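Local structure of avidin (4U46) at residues E32-Y37 with P52-Q57; F76-T81 with R104-D109; L97-L102 with N122-L127. The protein is an engineered variant of the biotin-binding protein of egg white, a tetramer of beta barrels, studied as a receptor for small molecules. All blocks are in the same frame, centred on the assembly; numbering follows the deposited sequence.

Contact 1: E32-Y37 with P52-Q57; sequences EFTGTY and PLHGTQ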
loop_
_atom_site.group_PDB
_atom_site.type_symbol
_atom_site.label_atom_id
_atom_site.label_comp_id
_atom_site.label_asym_id
_atom_site.label_seq_id
_atom_site.Cartn_x
_atom_site.Cartn_y
_atom_site.Cartn_z
ATOM N N GLU A 32 2.756 13.289 21.445
ATOM C CA GLU A 32 4.086 13.059 20.892
ATOM C C GLU A 32 4.879 12.062 21.717
ATOM O O GLU A 32 4.802 12.049 22.964
ATOM C CB GLU A 32 4.860 14.388 20.848
ATOM C CG GLU A 32 4.212 15.473 19.997
ATOM C CD GLU A 32 4.583 16.907 20.414
ATOM O OE1 GLU A 32 5.394 17.082 21.333
ATOM O OE2 GLU A 32 4.063 17.878 19.813
ATOM N N PHE A 33 5.666 11.235 21.027
ATOM C CA PHE A 33 6.546 10.291 21.663
ATOM C C PHE A 33 7.787 9.972 20.811
ATOM O O PHE A 33 7.848 10.203 19.577
ATOM C CB PHE A 33 5.823 8.981 22.006
ATOM C CG PHE A 33 5.255 8.258 20.802
ATOM C CD1 PHE A 33 6.054 7.432 20.020
ATOM C CD2 PHE A 33 3.926 8.412 20.448
ATOM C CE1 PHE A 33 5.551 6.806 18.890
ATOM C CE2 PHE A 33 3.401 7.746 19.363
ATOM C CZ PHE A 33 4.213 6.963 18.558
ATOM N N THR A 34 8.744 9.399 21.521
ATOM C CA THR A 34 10.008 8.923 20.972
ATOM C C THR A 34 10.240 7.487 21.484
ATOM O O THR A 34 9.628 7.057 22.464
ATOM C CB THR A 34 11.155 9.864 21.419
ATOM O OG1 THR A 34 11.011 11.142 20.772
ATOM C CG2 THR A 34 12.519 9.285 21.102
ATOM N N GLY A 35 11.105 6.730 20.813
ATOM C CA GLY A 35 11.474 5.422 21.284
ATOM C C GLY A 35 12.587 4.867 20.459
ATOM O O GLY A 35 13.292 5.612 19.764
ATOM N N THR A 36 12.715 3.551 20.514
ATOM C CA THR A 36 13.767 2.849 19.832
ATOM C C THR A 36 13.235 1.584 19.219
ATOM O O THR A 36 12.439 0.862 19.826
ATOM C CB THR A 36 14.933 2.550 20.807
ATOM O OG1 THR A 36 15.382 3.793 21.374
ATOM C CG2 THR A 36 16.124 1.935 20.063
ATOM N N TYR A 37 13.616 1.362 17.976
ATOM C CA TYR A 37 13.259 0.168 17.244
ATOM C C TYR A 37 14.490 -0.763 17.169
ATOM O O TYR A 37 15.545 -0.361 16.737
ATOM C CB TYR A 37 12.805 0.537 15.834
ATOM C CG TYR A 37 11.876 -0.496 15.208
ATOM C CD1 TYR A 37 12.363 -1.649 14.619
ATOM C CD2 TYR A 37 10.494 -0.304 15.220
ATOM C CE1 TYR A 37 11.508 -2.579 14.027
ATOM C CE2 TYR A 37 9.648 -1.228 14.652
ATOM C CZ TYR A 37 10.149 -2.366 14.077
ATOM O OH TYR A 37 9.258 -3.244 13.512
ATOM N N PRO A 52 16.477 5.087 16.195
ATOM C CA PRO A 52 15.453 5.906 16.824
ATOM C C PRO A 52 14.134 5.929 16.038
ATOM O O PRO A 52 14.124 5.872 14.784
ATOM C CB PRO A 52 16.116 7.307 16.910
ATOM C CG PRO A 52 17.039 7.330 15.728
ATOM C CD PRO A 52 17.516 5.900 15.531
ATOM N N LEU A 53 13.035 6.051 16.782
ATOM C CA LEU A 53 11.717 6.375 16.198
ATOM C C LEU A 53 11.097 7.625 16.871
ATOM O O LEU A 53 11.334 7.907 18.070
ATOM C CB LEU A 53 10.735 5.139 16.215
ATOM C CG LEU A 53 10.261 4.692 17.594
ATOM C CD1 LEU A 53 8.982 5.447 17.927
ATOM C CD2 LEU A 53 10.019 3.182 17.751
ATOM N N HIS A 54 10.303 8.336 16.091
ATOM C CA HIS A 54 9.493 9.480 16.550
ATOM C C HIS A 54 8.096 9.456 15.956
ATOM O O HIS A 54 7.943 9.293 14.742
ATOM C CB HIS A 54 10.126 10.803 16.082
ATOM C CG HIS A 54 11.575 10.869 16.402
ATOM N ND1 HIS A 54 12.034 11.317 17.625
ATOM C CD2 HIS A 54 12.656 10.390 15.739
ATOM C CE1 HIS A 54 13.356 11.218 17.653
ATOM N NE2 HIS A 54 13.759 10.660 16.523
ATOM N N GLY A 55 7.105 9.768 16.786
ATOM C CA GLY A 55 5.723 9.757 16.305
ATOM C C GLY A 55 4.721 10.463 17.163
ATOM O O GLY A 55 5.051 11.156 18.121
ATOM N N THR A 56 3.466 10.225 16.813
ATOM C CA THR A 56 2.346 10.804 17.520
ATOM C C THR A 56 1.186 9.817 17.631
ATOM O O THR A 56 0.956 8.987 16.741
ATOM C CB THR A 56 1.834 12.112 16.851
ATOM O OG1 THR A 56 1.244 11.836 15.588
ATOM C CG2 THR A 56 2.913 13.098 16.604
ATOM N N GLN A 57 0.482 9.899 18.743
ATOM C CA GLN A 57 -0.774 9.233 18.883
ATOM C C GLN A 57 -1.873 10.287 18.889
ATOM O O GLN A 57 -1.679 11.456 19.313
ATOM C CB GLN A 57 -0.809 8.289 20.108
ATOM C CG GLN A 57 -0.924 8.920 21.471
ATOM C CD GLN A 57 -1.352 7.915 22.540
ATOM O OE1 GLN A 57 -2.401 8.041 23.118
ATOM N NE2 GLN A 57 -0.553 6.907 22.763
#
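Phe33 lies flat against the backbone of Gly55 on the neighbouring antiparallel strand. Gly55 CA sits over the ring, 4.1 Å from the Phe33 ring centroid and 21° off its normal, a CH-pi contact. With chi1 at 61°, CG stands between the backbone N and the carbonyl carbon, which folds the ring across the partner strand. The absence of a side chain at Gly55 makes this possible, since a beta carbon there would clash with Phe33 CZ. At the ring edge, in its plane, Leu53 CD1 meets Phe33 CE1 at 3.8 Å; the two side chains cross obliquely. Leu53 lies over Gly35, its CG 3.7 Å from Gly35 C, while CD2 extends to Tyr37 CB. On the other face of the sheet, Thr34 and His54 lie side by side and point the same way; the weak hydrogen bond between Thr34 OG1 and His54 ND1, 3.3 Å, is doubtful, belonging to one of two Thr34 conformers. Paired backbone bonds at Phe33 with Gly55 and at Gly35 with Leu53 fix the register. Ile24 and Phe70 on the flanking strands, with Leu10, also touch Phe33, whereas His54 packs on Thr56 of the second subunit. An alanine in place of Phe33 would probably leave a gap over Gly55 and take from Leu53 CD1 the ring edge it rests on. The chemistry is thus divided between faces: apolar groups within the barrel join through ring, methyl and glycine contacts, while the opposite face turns outward, where the second subunit packs.

Contact 2: F76-T81 with R104-D109; sequences FSESTT and RSSVND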
loop_
_atom_site.group_PDB
_atom_site.type_symbol
_atom_site.label_atom_id
_atom_site.label_comp_id
_atom_site.label_asym_id
_atom_site.label_seq_id
_atom_site.Cartn_x
_atom_site.Cartn_y
_atom_site.Cartn_z
ATOM N N PHE A 76 21.533 2.354 10.125
ATOM C CA PHE A 76 22.417 1.515 9.330
ATOM C C PHE A 76 22.039 1.454 7.846
ATOM O O PHE A 76 22.594 0.682 7.085
ATOM C CB PHE A 76 22.423 0.118 9.957
ATOM C CG PHE A 76 21.045 -0.519 10.035
ATOM C CD1 PHE A 76 20.462 -1.093 8.920
ATOM C CD2 PHE A 76 20.325 -0.506 11.219
ATOM C CE1 PHE A 76 19.178 -1.647 8.984
ATOM C CE2 PHE A 76 19.051 -1.051 11.291
ATOM C CZ PHE A 76 18.480 -1.632 10.168
ATOM N N SER A 77 21.132 2.320 7.408
ATOM C CA SER A 77 20.614 2.282 6.076
ATOM C C SER A 77 20.285 3.718 5.626
ATOM O O SER A 77 20.056 4.570 6.480
ATOM C CB SER A 77 19.341 1.389 6.096
ATOM O OG SER A 77 18.656 1.502 4.866
ATOM N N GLU A 78 20.237 3.966 4.320
ATOM C CA GLU A 78 19.730 5.216 3.731
ATOM C C GLU A 78 18.168 5.351 3.654
ATOM O O GLU A 78 17.622 6.397 3.225
ATOM C CB GLU A 78 20.298 5.440 2.329
ATOM C CG GLU A 78 21.812 5.659 2.296
ATOM C CD GLU A 78 22.383 5.817 0.883
ATOM O OE1 GLU A 78 21.644 5.924 -0.121
ATOM O OE2 GLU A 78 23.611 5.849 0.756
ATOM N N SER A 79 17.516 4.286 4.066
ATOM C CA SER A 79 16.069 4.114 3.973
ATOM C C SER A 79 15.360 4.734 5.181
ATOM O O SER A 79 15.968 4.992 6.253
ATOM C CB SER A 79 15.759 2.577 3.934
ATOM O OG SER A 79 16.192 2.014 2.683
ATOM N N THR A 80 14.047 4.856 5.019
ATOM C CA THR A 80 13.129 5.330 6.037
ATOM C C THR A 80 11.869 4.456 6.018
ATOM O O THR A 80 11.376 4.132 4.944
ATOM C CB THR A 80 12.685 6.782 5.763
ATOM O OG1 THR A 80 13.835 7.660 5.729
ATOM C CG2 THR A 80 11.711 7.277 6.863
ATOM N N THR A 81 11.409 4.066 7.194
ATOM C CA THR A 81 10.115 3.406 7.331
ATOM C C THR A 81 9.129 4.255 8.130
ATOM O O THR A 81 9.492 4.825 9.163
ATOM C CB THR A 81 10.281 2.023 8.010
ATOM O OG1 THR A 81 11.220 1.265 7.245
ATOM C CG2 THR A 81 8.948 1.221 8.036
ATOM N N ARG A 104 10.766 3.000 2.510
ATOM C CA ARG A 104 11.219 3.798 1.401
ATOM C C ARG A 104 12.732 3.589 1.222
ATOM O O ARG A 104 13.494 3.911 2.107
ATOM C CB ARG A 104 10.905 5.269 1.659
ATOM C CG ARG A 104 11.512 6.279 0.676
ATOM C CD ARG A 104 11.016 6.081 -0.702
ATOM N NE ARG A 104 11.799 6.603 -1.811
ATOM C CZ ARG A 104 11.282 7.078 -2.948
ATOM N NH1 ARG A 104 9.962 7.209 -3.105
ATOM N NH2 ARG A 104 12.072 7.443 -3.966
ATOM N N SER A 105 13.115 3.092 0.045
ATOM C CA SER A 105 14.486 2.931 -0.368
ATOM C C SER A 105 14.975 4.209 -1.028
ATOM O O SER A 105 14.222 4.973 -1.635
ATOM C CB SER A 105 14.625 1.762 -1.355
ATOM O OG SER A 105 14.412 0.549 -0.656
ATOM N N SER A 106 16.257 4.437 -0.891
ATOM C CA SER A 106 16.914 5.522 -1.568
ATOM C C SER A 106 17.294 5.116 -2.970
ATOM O O SER A 106 18.121 4.224 -3.128
ATOM C CB SER A 106 18.195 5.836 -0.770
ATOM O OG SER A 106 18.913 6.829 -1.447
ATOM N N VAL A 107 16.745 5.767 -3.986
ATOM C CA VAL A 107 17.188 5.533 -5.360
ATOM C C VAL A 107 17.989 6.738 -5.875
ATOM O O VAL A 107 17.922 7.815 -5.270
ATOM C CB VAL A 107 16.023 5.171 -6.290
ATOM C CG1 VAL A 107 15.374 3.869 -5.804
ATOM C CG2 VAL A 107 15.012 6.304 -6.407
ATOM N N ASN A 108 18.770 6.567 -6.955
ATOM C CA ASN A 108 19.684 7.644 -7.412
ATOM C C ASN A 108 19.029 8.605 -8.394
ATOM O O ASN A 108 19.286 9.808 -8.370
ATOM C CB ASN A 108 20.983 7.077 -7.998
ATOM C CG ASN A 108 21.933 6.548 -6.930
ATOM O OD1 ASN A 108 22.185 7.197 -5.921
ATOM N ND2 ASN A 108 22.468 5.366 -7.156
ATOM N N ASP A 109 18.173 8.078 -9.250
ATOM C CA ASP A 109 17.486 8.875 -10.241
ATOM C C ASP A 109 16.000 8.874 -9.909
ATOM O O ASP A 109 15.447 7.850 -9.481
ATOM C CB ASP A 109 17.723 8.288 -11.638
ATOM C CG ASP A 109 17.238 9.191 -12.754
ATOM O OD1 ASP A 109 16.046 9.544 -12.807
ATOM O OD2 ASP A 109 18.059 9.551 -13.617
HETATM O O HOH W 1 17.849 2.504 0.805
#
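Thr80 and Arg104 form an antiparallel hydrogen-bonded pair at the open end of the hairpin made by strands 80-89 and 95-104. Arg104 N gives a 2.8 Å bond to Thr80 O, and Thr80 N returns one to Arg104 O. Beyond the pair the chains diverge, and side chains and a water take over from the ladder. Ser79 OG and Ser106 N are joined through this water, which lies 2.6 Å from Ser79 OG and accepts from Ser106 N at 3.0 Å. Farther out, Ser106 OG donates to Glu78 OE1 at 3.2 Å, meeting the carboxylate oxygen end on. Ser106 OG is anti to its backbone N (chi1 176°). Glu78, extended beyond CG, brings its OE1 to that hydroxyl, and Glu78 CB lies 3.8 Å from Ser106 CB. The same Glu78 OE1 forms a salt bridge with Arg63 of the second subunit, while its OE2 accepts from Asn61 of that subunit, making the serine a secondary partner. Arg104 bends at chi2 (62°), and its NE reaches back to Ser105 O at 2.9 Å; its guanidinium also pairs with Asp113. Ser77 OG accepts from Ser79 N at 3.1 Å, an ST turn just before strand 80-89. The arrangement is that of a beta hairpin's open end, where the ladder gives way to loops at the barrel rim; here 76-81 probably borders the mouth of the biotin pocket, as in native avidin.

Contact 3: L97-L102 with N122-L127; sequences LKTMWL and NIFTRL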
loop_
_atom_site.group_PDB
_atom_site.type_symbol
_atom_site.label_atom_id
_atom_site.label_comp_id
_atom_site.label_asym_id
_atom_site.label_seq_id
_atom_site.Cartn_x
_atom_site.Cartn_y
_atom_site.Cartn_z
ATOM N N LEU A 97 -1.098 -3.747 19.032
ATOM C CA LEU A 97 -0.903 -2.758 17.968
ATOM C C LEU A 97 -1.020 -3.423 16.616
ATOM O O LEU A 97 -0.224 -4.293 16.264
ATOM C CB LEU A 97 0.441 -2.074 18.119
ATOM C CG LEU A 97 0.877 -1.570 19.493
ATOM C CD1 LEU A 97 2.190 -0.807 19.301
ATOM C CD2 LEU A 97 -0.192 -0.660 20.028
ATOM N N LYS A 98 -2.052 -3.051 15.861
ATOM C CA LYS A 98 -2.202 -3.490 14.501
ATOM C C LYS A 98 -1.668 -2.358 13.633
ATOM O O LYS A 98 -2.198 -1.243 13.746
ATOM C CB LYS A 98 -3.675 -3.710 14.154
ATOM C CG LYS A 98 -4.389 -4.688 15.079
ATOM C CD LYS A 98 -4.042 -6.120 14.803
ATOM C CE LYS A 98 -5.154 -6.872 14.087
ATOM N NZ LYS A 98 -5.033 -6.744 12.606
ATOM N N THR A 99 -0.601 -2.638 12.875
ATOM C CA THR A 99 0.089 -1.633 12.025
ATOM C C THR A 99 0.263 -2.054 10.588
ATOM O O THR A 99 0.273 -3.251 10.230
ATOM C CB THR A 99 1.515 -1.235 12.560
ATOM O OG1 THR A 99 2.455 -2.301 12.335
ATOM C CG2 THR A 99 1.458 -0.949 14.035
ATOM N N MET A 100 0.360 -1.046 9.734
ATOM C CA MET A 100 0.863 -1.210 8.411
ATOM C C MET A 100 1.985 -0.179 8.172
ATOM O O MET A 100 2.056 0.808 8.879
ATOM C CB MET A 100 -0.253 -1.079 7.404
ATOM C CG MET A 100 -1.261 -2.223 7.611
ATOM S SD MET A 100 -2.247 -2.406 6.175
ATOM C CE MET A 100 -1.090 -3.021 4.999
ATOM N N TRP A 101 2.901 -0.518 7.282
ATOM C CA TRP A 101 4.155 0.253 7.086
ATOM C C TRP A 101 4.462 0.409 5.625
ATOM O O TRP A 101 4.026 -0.387 4.781
ATOM C CB TRP A 101 5.364 -0.332 7.881
ATOM C CG TRP A 101 5.692 -1.805 7.659
ATOM C CD1 TRP A 101 5.387 -2.888 8.510
ATOM C CD2 TRP A 101 6.384 -2.361 6.557
ATOM N NE1 TRP A 101 5.863 -4.045 7.971
ATOM C CE2 TRP A 101 6.437 -3.772 6.760
ATOM C CE3 TRP A 101 6.906 -1.829 5.371
ATOM C CZ2 TRP A 101 7.096 -4.630 5.854
ATOM C CZ3 TRP A 101 7.518 -2.703 4.453
ATOM C CH2 TRP A 101 7.571 -4.101 4.714
ATOM N N LEU A 102 5.214 1.485 5.324
ATOM C CA LEU A 102 5.818 1.743 4.061
ATOM C C LEU A 102 7.328 1.916 4.309
ATOM O O LEU A 102 7.751 2.590 5.257
ATOM C CB LEU A 102 5.267 3.022 3.432
ATOM C CG LEU A 102 3.822 3.155 3.036
ATOM C CD1 LEU A 102 3.490 4.590 2.547
ATOM C CD2 LEU A 102 3.555 2.143 1.951
ATOM N N ASN A 122 2.645 -5.286 10.556
ATOM C CA ASN A 122 3.184 -5.902 11.780
ATOM C C ASN A 122 2.115 -5.865 12.871
ATOM O O ASN A 122 1.281 -4.939 12.911
ATOM C CB ASN A 122 4.444 -5.192 12.271
ATOM C CG ASN A 122 5.697 -5.734 11.659
ATOM O OD1 ASN A 122 6.376 -5.020 10.944
ATOM N ND2 ASN A 122 5.992 -7.025 11.892
ATOM N N ILE A 123 2.121 -6.900 13.712
ATOM C CA ILE A 123 1.272 -6.970 14.860
ATOM C C ILE A 123 2.188 -7.036 16.103
ATOM O O ILE A 123 3.066 -7.856 16.180
ATOM C CB ILE A 123 0.312 -8.168 14.748
ATOM C CG1 ILE A 123 -0.534 -8.070 13.475
ATOM C CG2 ILE A 123 -0.523 -8.277 16.019
ATOM C CD1 ILE A 123 -1.432 -9.269 13.261
ATOM N N PHE A 124 1.992 -6.156 17.067
ATOM C CA PHE A 124 2.860 -6.034 18.215
ATOM C C PHE A 124 2.028 -6.314 19.463
ATOM O O PHE A 124 0.866 -5.879 19.557
ATOM C CB PHE A 124 3.427 -4.594 18.376
ATOM C CG PHE A 124 4.362 -4.164 17.306
ATOM C CD1 PHE A 124 5.713 -4.455 17.394
ATOM C CD2 PHE A 124 3.894 -3.421 16.198
ATOM C CE1 PHE A 124 6.585 -4.059 16.386
ATOM C CE2 PHE A 124 4.772 -2.973 15.210
ATOM C CZ PHE A 124 6.114 -3.303 15.289
ATOM N N THR A 125 2.623 -7.011 20.427
ATOM C CA THR A 125 2.003 -7.234 21.738
ATOM C C THR A 125 3.060 -6.910 22.757
ATOM O O THR A 125 4.242 -6.879 22.427
ATOM C CB THR A 125 1.542 -8.713 21.956
ATOM O OG1 THR A 125 2.614 -9.610 21.624
ATOM C CG2 THR A 125 0.383 -9.018 21.111
ATOM N N ARG A 126 2.624 -6.634 23.980
ATOM C CA ARG A 126 3.513 -6.142 25.001
ATOM C C ARG A 126 4.585 -7.130 25.365
ATOM O O ARG A 126 4.358 -8.349 25.351
ATOM C CB ARG A 126 2.757 -5.735 26.247
ATOM C CG ARG A 126 2.165 -4.367 26.158
ATOM C CD ARG A 126 1.915 -3.802 27.528
ATOM N NE ARG A 126 1.259 -2.514 27.434
ATOM C CZ ARG A 126 1.882 -1.388 27.132
ATOM N NH1 ARG A 126 3.194 -1.383 26.901
ATOM N NH2 ARG A 126 1.189 -0.269 27.069
ATOM N N LEU A 127 5.771 -6.589 25.650
ATOM C CA LEU A 127 6.918 -7.381 26.058
ATOM C C LEU A 127 7.328 -6.941 27.450
ATOM O O LEU A 127 6.539 -7.044 28.382
ATOM C CB LEU A 127 8.067 -7.157 25.074
ATOM C CG LEU A 127 9.310 -8.034 25.200
ATOM C CD1 LEU A 127 9.055 -9.393 24.586
ATOM C CD2 LEU A 127 10.497 -7.350 24.535
#
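The Phe124 ring meets Thr99 at its edge: Thr99 OG1 lies near the ring plane, 3.8 Å from Phe124 CE2, and the two side chains cross at about a right angle. Trp14 on strand 12-15 also touches Phe124. The other flat groups are the Trp101 indole and the Asn122 amide, whose planes are turned 30° from each other; both probably face the barrel interior where avidins hold biotin. Phe83 of the same chain and, from the fourth subunit, Trp114 also pack on Trp101, and its NE1 makes a weak hydrogen bond to Tyr121 O. Thr99 OG1 stands between its backbone N and carbonyl carbon (chi1 73°), a rotation that brings it within 2.9 Å of Asn122 O. That carbonyl oxygen is gripped twice: Thr99 N bonds to it at 3.0 Å, while the hydroxyl approaches from above the carbonyl plane. Reciprocal backbone bonds pair Leu97 with Phe124, and their side chains touch at Leu97 CB and Phe124 CB, 3.9 Å apart. On the outer face, Lys98 CD rests on Ile123 CG1 at 4.2 Å, while Lys98 NZ reaches a salt bridge with Asp113 of the second subunit and Ile123 packs on Tyr121 of the third. The pair joins two neighbouring strands of the all-antiparallel barrel: strand 80-89 bonds to the far side of 97-102 through Lys98 and Met100, and Thr125 bonds to Thr15 on strand 12-15, which closes the barrel next to 122-126.

All three contacts belong to one antiparallel barrel. Contacts 1 and 3 lie across its interior from each other, centres about 14 Å apart, and touch where Tyr37 OH comes within 3.6 Å of Phe124 CZ; that hydroxyl is hydrogen-bonded to His20. Contact 2 lies toward the rim, its centre about 22 Å from that of contact 3 and about 20 Å from that of contact 1. It meets contact 3 along adjacent strands, with Thr81 CG2 3.3 Å from Leu102 O. In the avidin family biotin is held inside the barrel, so Tyr37 of contact 1, Trp101 and Asn122 of contact 3 and segment 76-81 of contact 2 are likely to line that pocket, as in native avidin. Each contact also touches the second subunit.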